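Local structure of CEP104 (Gallus gallus, 5JO8) at residues A[192-197]-A[217-222]; A[199-204]-A[209-214]. The protein is a centriolar protein whose TOG domain, the part described here, probably binds tubulin or microtubules. All blocks are in the same frame, centred on the assembly; numbering follows the deposited sequence.

Contact 1 (A[192-197]-A[217-222]); sequences SRVELV and MKFATG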
loop_
_atom_site.group_PDB
_atom_site.type_symbol
_atom_site.label_atom_id
_atom_site.label_comp_id
_atom_site.label_asym_id
_atom_site.label_seq_id
_atom_site.Cartn_x
_atom_site.Cartn_y
_atom_site.Cartn_z
ATOM N N SER A 192 0.281 6.951 9.772
ATOM C CA SER A 192 0.939 6.533 8.546
ATOM C C SER A 192 0.075 6.836 7.342
ATOM O O SER A 192 0.573 7.271 6.309
ATOM C CB SER A 192 1.229 5.037 8.586
ATOM O OG SER A 192 2.270 4.745 9.506
ATOM N N ARG A 193 -1.224 6.626 7.493
ATOM C CA ARG A 193 -2.126 6.872 6.378
ATOM C C ARG A 193 -2.208 8.350 6.022
ATOM O O ARG A 193 -2.092 8.709 4.854
ATOM C CB ARG A 193 -3.520 6.303 6.630
ATOM C CG ARG A 193 -4.383 6.324 5.373
ATOM C CD ARG A 193 -4.560 4.924 4.766
ATOM N NE ARG A 193 -5.657 4.228 5.435
ATOM C CZ ARG A 193 -6.943 4.503 5.245
ATOM N NH1 ARG A 193 -7.304 5.459 4.399
ATOM N NH2 ARG A 193 -7.871 3.829 5.911
ATOM N N VAL A 194 -2.390 9.230 7.009
ATOM C CA VAL A 194 -2.461 10.650 6.673
ATOM C C VAL A 194 -1.139 11.164 6.114
ATOM O O VAL A 194 -1.123 12.008 5.216
ATOM C CB VAL A 194 -2.993 11.517 7.828
ATOM C CG1 VAL A 194 -4.449 11.194 8.079
ATOM C CG2 VAL A 194 -2.174 11.306 9.106
ATOM N N GLU A 195 -0.025 10.650 6.631
ATOM C CA GLU A 195 1.267 11.090 6.150
ATOM C C GLU A 195 1.523 10.622 4.718
ATOM O O GLU A 195 2.114 11.357 3.926
ATOM C CB GLU A 195 2.383 10.600 7.079
ATOM C CG GLU A 195 2.385 11.251 8.437
ATOM C CD GLU A 195 3.439 10.647 9.343
ATOM O OE1 GLU A 195 3.789 9.458 9.152
ATOM O OE2 GLU A 195 3.921 11.361 10.238
ATOM N N LEU A 196 1.091 9.404 4.400
ATOM C CA LEU A 196 1.202 8.883 3.033
ATOM C C LEU A 196 0.423 9.729 2.034
ATOM O O LEU A 196 0.932 10.069 0.964
ATOM C CB LEU A 196 0.736 7.428 2.955
ATOM C CG LEU A 196 1.838 6.410 3.252
ATOM C CD1 LEU A 196 1.257 5.025 3.471
ATOM C CD2 LEU A 196 2.843 6.388 2.113
ATOM N N VAL A 197 -0.810 10.074 2.390
ATOM C CA VAL A 197 -1.624 10.932 1.543
ATOM C C VAL A 197 -0.931 12.283 1.381
ATOM O O VAL A 197 -0.774 12.768 0.261
ATOM C CB VAL A 197 -3.062 11.103 2.101
ATOM C CG1 VAL A 197 -3.827 12.154 1.302
ATOM C CG2 VAL A 197 -3.809 9.767 2.073
ATOM N N MET A 217 -10.590 15.691 -0.070
ATOM C CA MET A 217 -11.397 16.375 0.932
ATOM C C MET A 217 -12.254 15.412 1.755
ATOM O O MET A 217 -12.419 15.592 2.957
ATOM C CB MET A 217 -12.263 17.471 0.305
ATOM C CG MET A 217 -11.501 18.744 -0.035
ATOM S SD MET A 217 -10.589 19.451 1.352
ATOM C CE MET A 217 -11.927 20.207 2.254
ATOM N N LYS A 218 -12.816 14.395 1.103
ATOM C CA LYS A 218 -13.576 13.404 1.849
ATOM C C LYS A 218 -12.678 12.721 2.883
ATOM O O LYS A 218 -13.026 12.608 4.059
ATOM C CB LYS A 218 -14.207 12.370 0.915
ATOM C CG LYS A 218 -14.781 11.190 1.658
ATOM C CD LYS A 218 -15.373 10.162 0.717
ATOM C CE LYS A 218 -16.755 10.570 0.235
ATOM N NZ LYS A 218 -16.730 11.510 -0.923
ATOM N N PHE A 219 -11.501 12.292 2.436
ATOM C CA PHE A 219 -10.542 11.652 3.333
ATOM C C PHE A 219 -10.103 12.568 4.478
ATOM O O PHE A 219 -10.189 12.197 5.651
ATOM C CB PHE A 219 -9.315 11.167 2.554
ATOM C CG PHE A 219 -8.204 10.676 3.438
ATOM C CD1 PHE A 219 -8.255 9.412 4.003
ATOM C CD2 PHE A 219 -7.113 11.497 3.735
ATOM C CE1 PHE A 219 -7.235 8.960 4.834
ATOM C CE2 PHE A 219 -6.090 11.051 4.561
ATOM C CZ PHE A 219 -6.146 9.782 5.107
ATOM N N ALA A 220 -9.638 13.764 4.128
ATOM C CA ALA A 220 -9.087 14.697 5.113
ATOM C C ALA A 220 -10.138 15.138 6.124
ATOM O O ALA A 220 -9.848 15.223 7.319
ATOM C CB ALA A 220 -8.479 15.905 4.415
ATOM N N THR A 221 -11.357 15.411 5.664
ATOM C CA THR A 221 -12.374 15.868 6.599
ATOM C C THR A 221 -12.787 14.710 7.510
ATOM O O THR A 221 -13.110 14.912 8.682
ATOM C CB THR A 221 -13.597 16.523 5.905
ATOM O OG1 THR A 221 -14.195 15.599 4.991
ATOM C CG2 THR A 221 -13.184 17.788 5.154
ATOM N N GLY A 222 -12.742 13.492 6.983
ATOM C CA GLY A 222 -12.946 12.322 7.814
ATOM C C GLY A 222 -11.884 12.226 8.896
ATOM O O GLY A 222 -12.192 11.967 10.061
#
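The helices carrying R193, V194 and V197 on one side and F219 on the other run roughly antiparallel: the axes of segments 192-197 and 217-222 come within 11.4 Å, with 143° between their directions, and V194 and A220 bring the backbones nearest each other, CA to CA 7.9 Å. F219 alone bridges the gap from segment 217-222. Its CG lies anti to the backbone N (chi1 172°), which sends the ring across to the neighbouring helix, where R193, V194 and, one turn on, V197 receive it. V197, coming from the opposite direction, lays CG2 over one face of the ring, 4.0 Å from the centroid of F219, a CH-pi contact. The side chains of V194 and F219 cross at about a right angle, and V194 touches with one branch, CG1, 3.7 Å from F219 CZ. R193 meets F219 along CE1: its CG packs there at 3.9 Å, and the chain, bent at chi2 and chi3, brings NH1 back to 3.5 Å from the same carbon. Guanidinium and ring planes are 35° apart. The polar end of R193 is held by the carbonyls of L177, Q179 and L180, which fix it beside the aromatic ring. V178 also touches F219, while V194 and V197 reach on to helix 229-245. F219 thus packs in the buried interface between neighbouring helices of the all-helical, HEAT-like TOG fold.

Contact 2 (A[199-204]-A[209-214]); sequences CLLKEM and SGFTIS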
loop_
_atom_site.group_PDB
_atom_site.type_symbol
_atom_site.label_atom_id
_atom_site.label_comp_id
_atom_site.label_asym_id
_atom_site.label_seq_id
_atom_site.Cartn_x
_atom_site.Cartn_y
_atom_site.Cartn_z
ATOM N N CYS A 199 2.133 13.156 1.678
ATOM C CA CYS A 199 3.378 13.033 0.941
ATOM C C CYS A 199 3.126 12.800 -0.546
ATOM O O CYS A 199 3.665 13.509 -1.402
ATOM C CB CYS A 199 4.203 11.888 1.528
ATOM S SG CYS A 199 5.683 11.455 0.599
ATOM N N LEU A 200 2.297 11.813 -0.856
ATOM C CA LEU A 200 2.037 11.484 -2.253
ATOM C C LEU A 200 1.234 12.565 -2.976
ATOM O O LEU A 200 1.434 12.797 -4.169
ATOM C CB LEU A 200 1.390 10.100 -2.385
ATOM C CG LEU A 200 2.383 8.958 -2.138
ATOM C CD1 LEU A 200 1.669 7.627 -2.041
ATOM C CD2 LEU A 200 3.431 8.933 -3.235
ATOM N N LEU A 201 0.340 13.235 -2.259
ATOM C CA LEU A 201 -0.417 14.333 -2.851
ATOM C C LEU A 201 0.515 15.466 -3.294
ATOM O O LEU A 201 0.389 15.983 -4.404
ATOM C CB LEU A 201 -1.456 14.849 -1.862
ATOM C CG LEU A 201 -2.403 15.944 -2.340
ATOM C CD1 LEU A 201 -3.081 15.528 -3.640
ATOM C CD2 LEU A 201 -3.428 16.220 -1.251
ATOM N N LYS A 202 1.456 15.843 -2.435
ATOM C CA LYS A 202 2.421 16.882 -2.786
ATOM C C LYS A 202 3.177 16.520 -4.056
ATOM O O LYS A 202 3.308 17.336 -4.968
ATOM C CB LYS A 202 3.438 17.077 -1.666
ATOM C CG LYS A 202 2.926 17.752 -0.425
ATOM C CD LYS A 202 4.084 17.958 0.539
ATOM C CE LYS A 202 3.601 18.347 1.914
ATOM N NZ LYS A 202 4.740 18.478 2.863
ATOM N N GLU A 203 3.667 15.286 -4.100
ATOM C CA GLU A 203 4.493 14.804 -5.198
ATOM C C GLU A 203 3.715 14.589 -6.502
ATOM O O GLU A 203 4.229 14.865 -7.588
ATOM C CB GLU A 203 5.170 13.499 -4.789
ATOM C CG GLU A 203 6.307 13.091 -5.690
ATOM C CD GLU A 203 7.178 12.028 -5.061
ATOM O OE1 GLU A 203 7.040 11.788 -3.844
ATOM O OE2 GLU A 203 8.004 11.434 -5.787
ATOM N N MET A 204 2.479 14.105 -6.401
ATOM C CA MET A 204 1.755 13.654 -7.586
ATOM C C MET A 204 0.696 14.634 -8.078
ATOM O O MET A 204 0.348 14.631 -9.257
ATOM C CB MET A 204 1.103 12.297 -7.319
ATOM C CG MET A 204 2.054 11.249 -6.763
ATOM S SD MET A 204 1.257 9.649 -6.517
ATOM C CE MET A 204 1.109 9.102 -8.212
ATOM N N SER A 209 -3.521 11.469 -11.427
ATOM C CA SER A 209 -2.787 10.730 -10.407
ATOM C C SER A 209 -3.688 9.722 -9.707
ATOM O O SER A 209 -3.231 8.677 -9.245
ATOM C CB SER A 209 -2.229 11.702 -9.367
ATOM O OG SER A 209 -3.291 12.284 -8.624
ATOM N N GLY A 210 -4.974 10.042 -9.624
ATOM C CA GLY A 210 -5.894 9.284 -8.796
ATOM C C GLY A 210 -6.408 10.110 -7.617
ATOM O O GLY A 210 -7.495 9.857 -7.098
ATOM N N PHE A 211 -5.624 11.094 -7.180
ATOM C CA PHE A 211 -6.093 12.032 -6.165
ATOM C C PHE A 211 -6.960 13.092 -6.837
ATOM O O PHE A 211 -6.602 13.611 -7.899
ATOM C CB PHE A 211 -4.916 12.757 -5.512
ATOM C CG PHE A 211 -4.053 11.891 -4.632
ATOM C CD1 PHE A 211 -4.567 11.321 -3.475
ATOM C CD2 PHE A 211 -2.717 11.688 -4.940
ATOM C CE1 PHE A 211 -3.764 10.543 -2.649
ATOM C CE2 PHE A 211 -1.908 10.918 -4.115
ATOM C CZ PHE A 211 -2.436 10.349 -2.969
ATOM N N THR A 212 -8.085 13.427 -6.218
ATOM C CA THR A 212 -8.905 14.531 -6.702
ATOM C C THR A 212 -9.271 15.420 -5.522
ATOM O O THR A 212 -9.123 15.022 -4.369
ATOM C CB THR A 212 -10.212 14.036 -7.355
ATOM O OG1 THR A 212 -11.015 13.381 -6.367
ATOM C CG2 THR A 212 -9.913 13.069 -8.505
ATOM N N ILE A 213 -9.758 16.623 -5.805
ATOM C CA ILE A 213 -10.204 17.500 -4.733
ATOM C C ILE A 213 -11.278 16.794 -3.912
ATOM O O ILE A 213 -11.268 16.846 -2.696
ATOM C CB ILE A 213 -10.697 18.853 -5.271
ATOM C CG1 ILE A 213 -9.580 19.554 -6.041
ATOM C CG2 ILE A 213 -11.189 19.725 -4.129
ATOM C CD1 ILE A 213 -10.068 20.696 -6.893
ATOM N N SER A 214 -12.189 16.108 -4.597
ATOM C CA SER A 214 -13.289 15.433 -3.930
ATOM C C SER A 214 -12.830 14.313 -2.999
ATOM O O SER A 214 -13.250 14.259 -1.840
ATOM C CB SER A 214 -14.275 14.877 -4.961
ATOM O OG SER A 214 -14.682 15.879 -5.875
#
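The ring of F211 packs against the last turns of helix 187-204 with its CE2 and CZ side, touching backbone as well as side chains. CE2 of F211 comes to 3.7 Å from the backbone N of L201, and CB of L200 lies 3.8 Å from the same ring carbon. L201 crosses the aromatic side chain obliquely and packs CD1 against its root, 3.8 Å from F211 CB. M204 approaches at about a right angle: its SD stands 4.2 Å from F211 CE2, a Met-aromatic contact in which the sulfur is oblique to the ring, 74° off its normal. Next to it, CB of M204 and CB of S209 meet at 4.0 Å, where the chain comes back alongside the helix end.

The second shell fixes the loop that presents the ring. With chi1 at 68°, OG of S209 sits between its own backbone N and carbonyl carbon and accepts from the backbone N of F211 at 3.0 Å, forming an ST turn; the hydroxyl is also hydrogen-bonded to the carbonyl of G205. G210, between them, has a positive phi at which a CB would jam against the preceding carbonyl O. P174, V178 and V216 also touch F211, and T212 caps the helix that follows. An alanine in place of F211 would probably open a gap beside L200 and L201 and leave the sulfur of M204 without its aromatic partner. The contact across the segments is thus apolar, without hydrogen bonds, while the polar groups act within the turn to hold the phenylalanine in place.

How the contacts relate
Both contacts join helix 187-204 to the chain that leads into and forms helix 213-223, and both segments of contact 2 fall between those of contact 1 along the chain. Contact 2 lies at the connecting turn and contact 1 farther along the antiparallel pair, their centres about 11 Å apart. They meet directly where V197 CG1 packs 4.3 Å from F211 CE1, so the apolar layer runs from one to the other. V178 touches both F219 and F211, and L177 of helix 173-177 packs on V197 and L200. Together the contacts hold one helical hairpin within the TOG domain, whose elongated helical array probably presents a tubulin-binding surface.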